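CRISPR/cas2 protein (Pyrococcus horikoshii OT3, PDB 6K2E) probably acts with Cas1 in acquiring new CRISPR spacers, as a Cas2-family protein that may bind nucleic acid. Local coordinates at residues Ser2-Tyr10 with Ser34-Leu45. Sequence-based numbering, arbitrary orientation.
Sequences SHMYVIVVY and SVFEGELSKAQL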
ATOM      1  N   SER A   2      14.221   6.384 -18.225  1.00 61.41           N
ATOM      2  CA  SER A   2      13.908   6.918 -16.902  1.00 57.04           C
ATOM      3  C   SER A   2      13.151   5.873 -16.096  1.00 60.78           C
ATOM      4  O   SER A   2      12.200   5.252 -16.588  1.00 51.25           O
ATOM      5  CB  SER A   2      13.085   8.201 -16.988  1.00 62.05           C
ATOM      6  OG  SER A   2      12.781   8.677 -15.682  1.00 64.51           O
ATOM      7  N   HIS A   3      13.560   5.699 -14.847  1.00 57.12           N
ATOM      8  CA  HIS A   3      13.030   4.645 -14.006  1.00 44.18           C
ATOM      9  C   HIS A   3      12.330   5.192 -12.769  1.00 47.93           C
ATOM     10  O   HIS A   3      12.675   6.262 -12.244  1.00 51.10           O
ATOM     11  CB  HIS A   3      14.139   3.673 -13.631  1.00 38.39           C
ATOM     12  CG  HIS A   3      14.180   2.488 -14.532  1.00 37.95           C
ATOM     13  ND1 HIS A   3      14.335   2.608 -15.892  1.00 41.54           N
ATOM     14  CD2 HIS A   3      13.978   1.172 -14.288  1.00 36.77           C
ATOM     15  CE1 HIS A   3      14.275   1.411 -16.445  1.00 48.47           C
ATOM     16  NE2 HIS A   3      14.054   0.522 -15.494  1.00 37.10           N
ATOM     17  N   MET A   4      11.302   4.457 -12.346  1.00 38.11           N
ATOM     18  CA  MET A   4      10.517   4.787 -11.167  1.00 43.09           C
ATOM     19  C   MET A   4      10.419   3.564 -10.271  1.00 32.74           C
ATOM     20  O   MET A   4      10.701   2.441 -10.691  1.00 32.23           O
ATOM     21  CB  MET A   4       9.097   5.266 -11.510  1.00 43.23           C
ATOM     22  CG  MET A   4       8.985   6.715 -11.982  1.00 49.56           C
ATOM     23  SD  MET A   4       9.056   6.858 -13.753  1.00 69.74           S
ATOM     24  CE  MET A   4       7.876   5.572 -14.175  1.00 47.95           C
ATOM     25  N   TYR A   5      10.072   3.798  -9.010  1.00 28.68           N
ATOM     26  CA  TYR A   5       9.694   2.727  -8.095  1.00 28.28           C
ATOM     27  C   TYR A   5       8.193   2.794  -7.819  1.00 25.67           C
ATOM     28  O   TYR A   5       7.645   3.884  -7.645  1.00 25.42           O
ATOM     29  CB  TYR A   5      10.488   2.820  -6.785  1.00 26.20           C
ATOM     30  CG  TYR A   5      10.516   1.530  -6.009  1.00 26.09           C
ATOM     31  CD1 TYR A   5       9.568   1.257  -5.012  1.00 26.45           C
ATOM     32  CD2 TYR A   5      11.471   0.576  -6.274  1.00 24.90           C
ATOM     33  CE1 TYR A   5       9.593   0.054  -4.312  1.00 23.33           C
ATOM     34  CE2 TYR A   5      11.509  -0.619  -5.569  1.00 23.89           C
ATOM     35  CZ  TYR A   5      10.570  -0.877  -4.608  1.00 22.95           C
ATOM     36  OH  TYR A   5      10.638  -2.069  -3.944  1.00 23.59           O
ATOM     37  N   VAL A   6       7.528   1.634  -7.747  1.00 23.52           N
ATOM     38  CA  VAL A   6       6.085   1.625  -7.508  1.00 25.42           C
ATOM     39  C   VAL A   6       5.731   0.718  -6.338  1.00 23.31           C
ATOM     40  O   VAL A   6       6.414  -0.271  -6.067  1.00 23.19           O
ATOM     41  CB  VAL A   6       5.263   1.214  -8.752  1.00 22.76           C
ATOM     42  CG1 VAL A   6       5.269   2.321  -9.784  1.00 20.13           C
ATOM     43  CG2 VAL A   6       5.776  -0.067  -9.334  1.00 28.16           C
ATOM     44  N   ILE A   7       4.650   1.072  -5.637  1.00 22.18           N
ATOM     45  CA  ILE A   7       4.005   0.218  -4.638  1.00 21.25           C
ATOM     46  C   ILE A   7       2.550   0.093  -5.051  1.00 18.74           C
ATOM     47  O   ILE A   7       1.875   1.108  -5.249  1.00 21.14           O
ATOM     48  CB  ILE A   7       4.089   0.778  -3.206  1.00 21.35           C
ATOM     49  CG1 ILE A   7       5.517   0.939  -2.731  1.00 20.58           C
ATOM     50  CG2 ILE A   7       3.383  -0.146  -2.218  1.00 17.55           C
ATOM     51  CD1 ILE A   7       5.576   1.659  -1.388  1.00 22.69           C
ATOM     52  N   VAL A   8       2.089  -1.136  -5.245  1.00 18.02           N
ATOM     53  CA  VAL A   8       0.759  -1.430  -5.779  1.00 18.62           C
ATOM     54  C   VAL A   8      -0.053  -2.161  -4.721  1.00 18.94           C
ATOM     55  O   VAL A   8       0.370  -3.211  -4.222  1.00 16.32           O
ATOM     56  CB  VAL A   8       0.823  -2.248  -7.078  1.00 21.10           C
ATOM     57  CG1 VAL A   8      -0.530  -2.807  -7.423  1.00 17.71           C
ATOM     58  CG2 VAL A   8       1.339  -1.379  -8.210  1.00 23.36           C
ATOM     59  N   VAL A   9      -1.200  -1.594  -4.354  1.00 17.71           N
ATOM     60  CA  VAL A   9      -2.166  -2.249  -3.479  1.00 18.10           C
ATOM     61  C   VAL A   9      -3.453  -2.421  -4.267  1.00 18.61           C
ATOM     62  O   VAL A   9      -4.014  -1.429  -4.750  1.00 18.75           O
ATOM     63  CB  VAL A   9      -2.424  -1.442  -2.196  1.00 15.19           C
ATOM     64  CG1 VAL A   9      -3.069  -2.309  -1.179  1.00 13.14           C
ATOM     65  CG2 VAL A   9      -1.133  -0.836  -1.644  1.00 14.64           C
ATOM     66  N   TYR A  10      -3.914  -3.666  -4.420  1.00 15.45           N
ATOM     67  CA  TYR A  10      -5.162  -3.900  -5.145  1.00 19.97           C
ATOM     68  C   TYR A  10      -6.278  -4.337  -4.212  1.00 20.47           C
ATOM     69  O   TYR A  10      -6.055  -4.923  -3.156  1.00 23.16           O
ATOM     70  CB  TYR A  10      -5.041  -4.936  -6.276  1.00 20.31           C
ATOM     71  CG  TYR A  10      -4.778  -6.365  -5.862  1.00 18.77           C
ATOM     72  CD1 TYR A  10      -5.809  -7.280  -5.714  1.00 22.34           C
ATOM     73  CD2 TYR A  10      -3.492  -6.803  -5.662  1.00 20.02           C
ATOM     74  CE1 TYR A  10      -5.545  -8.588  -5.340  1.00 25.39           C
ATOM     75  CE2 TYR A  10      -3.227  -8.085  -5.319  1.00 21.12           C
ATOM     76  CZ  TYR A  10      -4.243  -8.977  -5.147  1.00 23.04           C
ATOM     77  OH  TYR A  10      -3.932 -10.271  -4.788  1.00 32.93           O
ATOM     78  N   SER A  34      -1.658  -8.454  -0.726  1.00 29.31           N
ATOM     79  CA  SER A  34      -2.145  -7.834  -1.944  1.00 22.95           C
ATOM     80  C   SER A  34      -1.292  -6.615  -2.299  1.00 22.92           C
ATOM     81  O   SER A  34      -1.745  -5.710  -3.013  1.00 19.04           O
ATOM     82  CB  SER A  34      -3.631  -7.514  -1.782  1.00 18.87           C
ATOM     83  OG  SER A  34      -4.001  -6.362  -2.497  1.00 30.24           O
ATOM     84  N   VAL A  35      -0.038  -6.616  -1.837  1.00 20.49           N
ATOM     85  CA  VAL A  35       0.915  -5.532  -2.025  1.00 23.62           C
ATOM     86  C   VAL A  35       2.057  -6.046  -2.899  1.00 23.69           C
ATOM     87  O   VAL A  35       2.640  -7.100  -2.615  1.00 25.60           O
ATOM     88  CB  VAL A  35       1.445  -5.002  -0.686  1.00 23.37           C
ATOM     89  CG1 VAL A  35       2.523  -3.941  -0.937  1.00 20.88           C
ATOM     90  CG2 VAL A  35       0.287  -4.428   0.144  1.00 13.53           C
ATOM     91  N   PHE A  36       2.312  -5.345  -4.000  1.00 21.43           N
ATOM     92  CA  PHE A  36       3.438  -5.609  -4.883  1.00 22.42           C
ATOM     93  C   PHE A  36       4.326  -4.373  -4.973  1.00 22.76           C
ATOM     94  O   PHE A  36       3.842  -3.236  -4.918  1.00 24.92           O
ATOM     95  CB  PHE A  36       2.964  -5.977  -6.280  1.00 24.41           C
ATOM     96  CG  PHE A  36       2.442  -7.374  -6.405  1.00 27.37           C
ATOM     97  CD1 PHE A  36       1.147  -7.689  -6.012  1.00 27.03           C
ATOM     98  CD2 PHE A  36       3.239  -8.373  -6.945  1.00 27.77           C
ATOM     99  CE1 PHE A  36       0.670  -8.992  -6.140  1.00 30.33           C
ATOM    100  CE2 PHE A  36       2.772  -9.665  -7.071  1.00 28.00           C
ATOM    101  CZ  PHE A  36       1.499  -9.978  -6.669  1.00 26.67           C
ATOM    102  N   GLU A  37       5.621  -4.580  -5.179  1.00 22.57           N
ATOM    103  CA  GLU A  37       6.496  -3.424  -5.330  1.00 23.47           C
ATOM    104  C   GLU A  37       7.680  -3.769  -6.220  1.00 22.40           C
ATOM    105  O   GLU A  37       7.946  -4.936  -6.508  1.00 21.20           O
ATOM    106  CB  GLU A  37       6.974  -2.892  -3.969  1.00 24.00           C
ATOM    107  CG  GLU A  37       7.569  -3.939  -3.057  1.00 24.09           C
ATOM    108  CD  GLU A  37       7.956  -3.388  -1.701  1.00 24.52           C
ATOM    109  OE1 GLU A  37       8.722  -2.407  -1.642  1.00 26.35           O
ATOM    110  OE2 GLU A  37       7.509  -3.954  -0.688  1.00 25.16           O
ATOM    111  N   GLY A  38       8.362  -2.734  -6.682  1.00 21.89           N
ATOM    112  CA  GLY A  38       9.579  -2.913  -7.449  1.00 22.19           C
ATOM    113  C   GLY A  38       9.807  -1.791  -8.442  1.00 24.25           C
ATOM    114  O   GLY A  38       8.974  -0.910  -8.639  1.00 24.58           O
ATOM    115  N   GLU A  39      10.957  -1.878  -9.105  1.00 25.24           N
ATOM    116  CA  GLU A  39      11.331  -0.922 -10.133  1.00 25.37           C
ATOM    117  C   GLU A  39      10.616  -1.223 -11.441  1.00 25.98           C
ATOM    118  O   GLU A  39      10.463  -2.379 -11.840  1.00 28.43           O
ATOM    119  CB  GLU A  39      12.829  -0.988 -10.384  1.00 33.95           C
ATOM    120  CG  GLU A  39      13.702  -0.076  -9.576  1.00 42.14           C
ATOM    121  CD  GLU A  39      15.083  -0.030 -10.176  1.00 50.52           C
ATOM    122  OE1 GLU A  39      16.044  -0.491  -9.524  1.00 42.94           O
ATOM    123  OE2 GLU A  39      15.182   0.429 -11.336  1.00 51.21           O
ATOM    124  N   LEU A  40      10.220  -0.174 -12.131  1.00 25.29           N
ATOM    125  CA  LEU A  40       9.580  -0.303 -13.423  1.00 25.83           C
ATOM    126  C   LEU A  40      10.034   0.846 -14.304  1.00 28.93           C
ATOM    127  O   LEU A  40      10.173   1.977 -13.841  1.00 29.23           O
ATOM    128  CB  LEU A  40       8.061  -0.280 -13.300  1.00 29.18           C
ATOM    129  CG  LEU A  40       7.348  -1.559 -12.915  1.00 32.55           C
ATOM    130  CD1 LEU A  40       5.841  -1.299 -12.985  1.00 31.08           C
ATOM    131  CD2 LEU A  40       7.768  -2.696 -13.816  1.00 26.78           C
ATOM    132  N   SER A  41      10.205   0.565 -15.587  1.00 37.47           N
ATOM    133  CA  SER A  41      10.403   1.640 -16.533  1.00 36.26           C
ATOM    134  C   SER A  41       9.059   2.282 -16.824  1.00 38.96           C
ATOM    135  O   SER A  41       8.005   1.789 -16.415  1.00 44.27           O
ATOM    136  CB  SER A  41      11.022   1.106 -17.817  1.00 34.87           C
ATOM    137  OG  SER A  41      10.001   0.626 -18.675  1.00 34.29           O
ATOM    138  N   LYS A  42       9.074   3.350 -17.608  1.00 43.47           N
ATOM    139  CA  LYS A  42       7.836   4.074 -17.829  1.00 36.11           C
ATOM    140  C   LYS A  42       6.969   3.375 -18.862  1.00 38.19           C
ATOM    141  O   LYS A  42       5.741   3.377 -18.735  1.00 37.13           O
ATOM    142  CB  LYS A  42       8.157   5.493 -18.280  1.00 38.09           C
ATOM    143  CG  LYS A  42       7.074   6.486 -18.043  1.00 41.35           C
ATOM    144  CD  LYS A  42       7.616   7.769 -17.471  1.00 49.64           C
ATOM    145  CE  LYS A  42       8.864   8.304 -18.169  1.00 65.72           C
ATOM    146  NZ  LYS A  42       9.719   9.126 -17.240  1.00 66.69           N
ATOM    147  N   ALA A  43       7.589   2.710 -19.838  1.00 38.79           N
ATOM    148  CA  ALA A  43       6.832   1.886 -20.769  1.00 32.27           C
ATOM    149  C   ALA A  43       6.258   0.672 -20.073  1.00 34.68           C
ATOM    150  O   ALA A  43       5.141   0.249 -20.390  1.00 39.23           O
ATOM    151  CB  ALA A  43       7.718   1.462 -21.942  1.00 28.37           C
ATOM    152  N   GLN A  44       6.980   0.134 -19.094  1.00 33.62           N
ATOM    153  CA  GLN A  44       6.486  -1.033 -18.389  1.00 34.51           C
ATOM    154  C   GLN A  44       5.370  -0.655 -17.421  1.00 37.04           C
ATOM    155  O   GLN A  44       4.401  -1.414 -17.297  1.00 35.25           O
ATOM    156  CB  GLN A  44       7.640  -1.742 -17.675  1.00 38.48           C
ATOM    157  CG  GLN A  44       8.444  -2.672 -18.588  1.00 41.34           C
ATOM    158  CD  GLN A  44       9.705  -3.226 -17.927  1.00 49.55           C
ATOM    159  OE1 GLN A  44       9.724  -3.479 -16.724  1.00 48.56           O
ATOM    160  NE2 GLN A  44      10.762  -3.438 -18.727  1.00 50.29           N
ATOM    161  N   LEU A  45       5.449   0.535 -16.793  1.00 34.88           N
ATOM    162  CA  LEU A  45       4.373   0.983 -15.908  1.00 30.71           C
ATOM    163  C   LEU A  45       3.097   1.264 -16.692  1.00 28.56           C
ATOM    164  O   LEU A  45       2.003   0.906 -16.250  1.00 27.38           O
ATOM    165  CB  LEU A  45       4.803   2.231 -15.122  1.00 29.58           C
ATOM    166  CG  LEU A  45       3.752   2.861 -14.178  1.00 27.13           C
ATOM    167  CD1 LEU A  45       3.143   1.832 -13.215  1.00 21.81           C
ATOM    168  CD2 LEU A  45       4.272   4.054 -13.390  1.00 19.77           C
TER
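With chi1 at -160°, the Y5 ring swings out on the side away from its own amide nitrogen and lies across the neighbouring strand, one face over the backbone of G38; E37 has CG between its own N and carbonyl carbon, and its extended chain brings the carboxylate to the ring's edge. There Y5 OH donates to E37 OE1 at 3.0 Å, on the anti side and 25° out of the carboxylate plane. The ring lies on the backbone of G38, Y5 CE2 coming within 3.5 Å of G38 CA. E37 OE2 is taken by R31 in a salt bridge and by Y65 of the second subunit, so the carboxylate is held at both oxygens. A leucine in place of Y5 would probably leave E37 OE1 without this hydroxyl and uncover the backbone of G38.

Just before strand 35-41 begins, S34 sits over one face of the Y10 ring, its CB 3.8 Å from the centroid in a CH-pi contact, while S34 OG donates to Y10 O. Along their length, strands 3-10 and 35-41 run antiparallel, 167° apart, with paired backbone bonds at M4-L40, V6-G38 and V8-F36. On the face bearing M4, V6 and L40, V6 CG2 meets L40 CD1 at 3.9 Å, and M4 CE reaches L45 CD2 on the following helix, which S41 OG caps by accepting from Q44 N. On the other face V9 and V35 lie side by side and pack against the second subunit, consistent with the ferredoxin-like beta-alpha-beta-beta-alpha-beta fold of dimeric Cas2, whose two central strands these are.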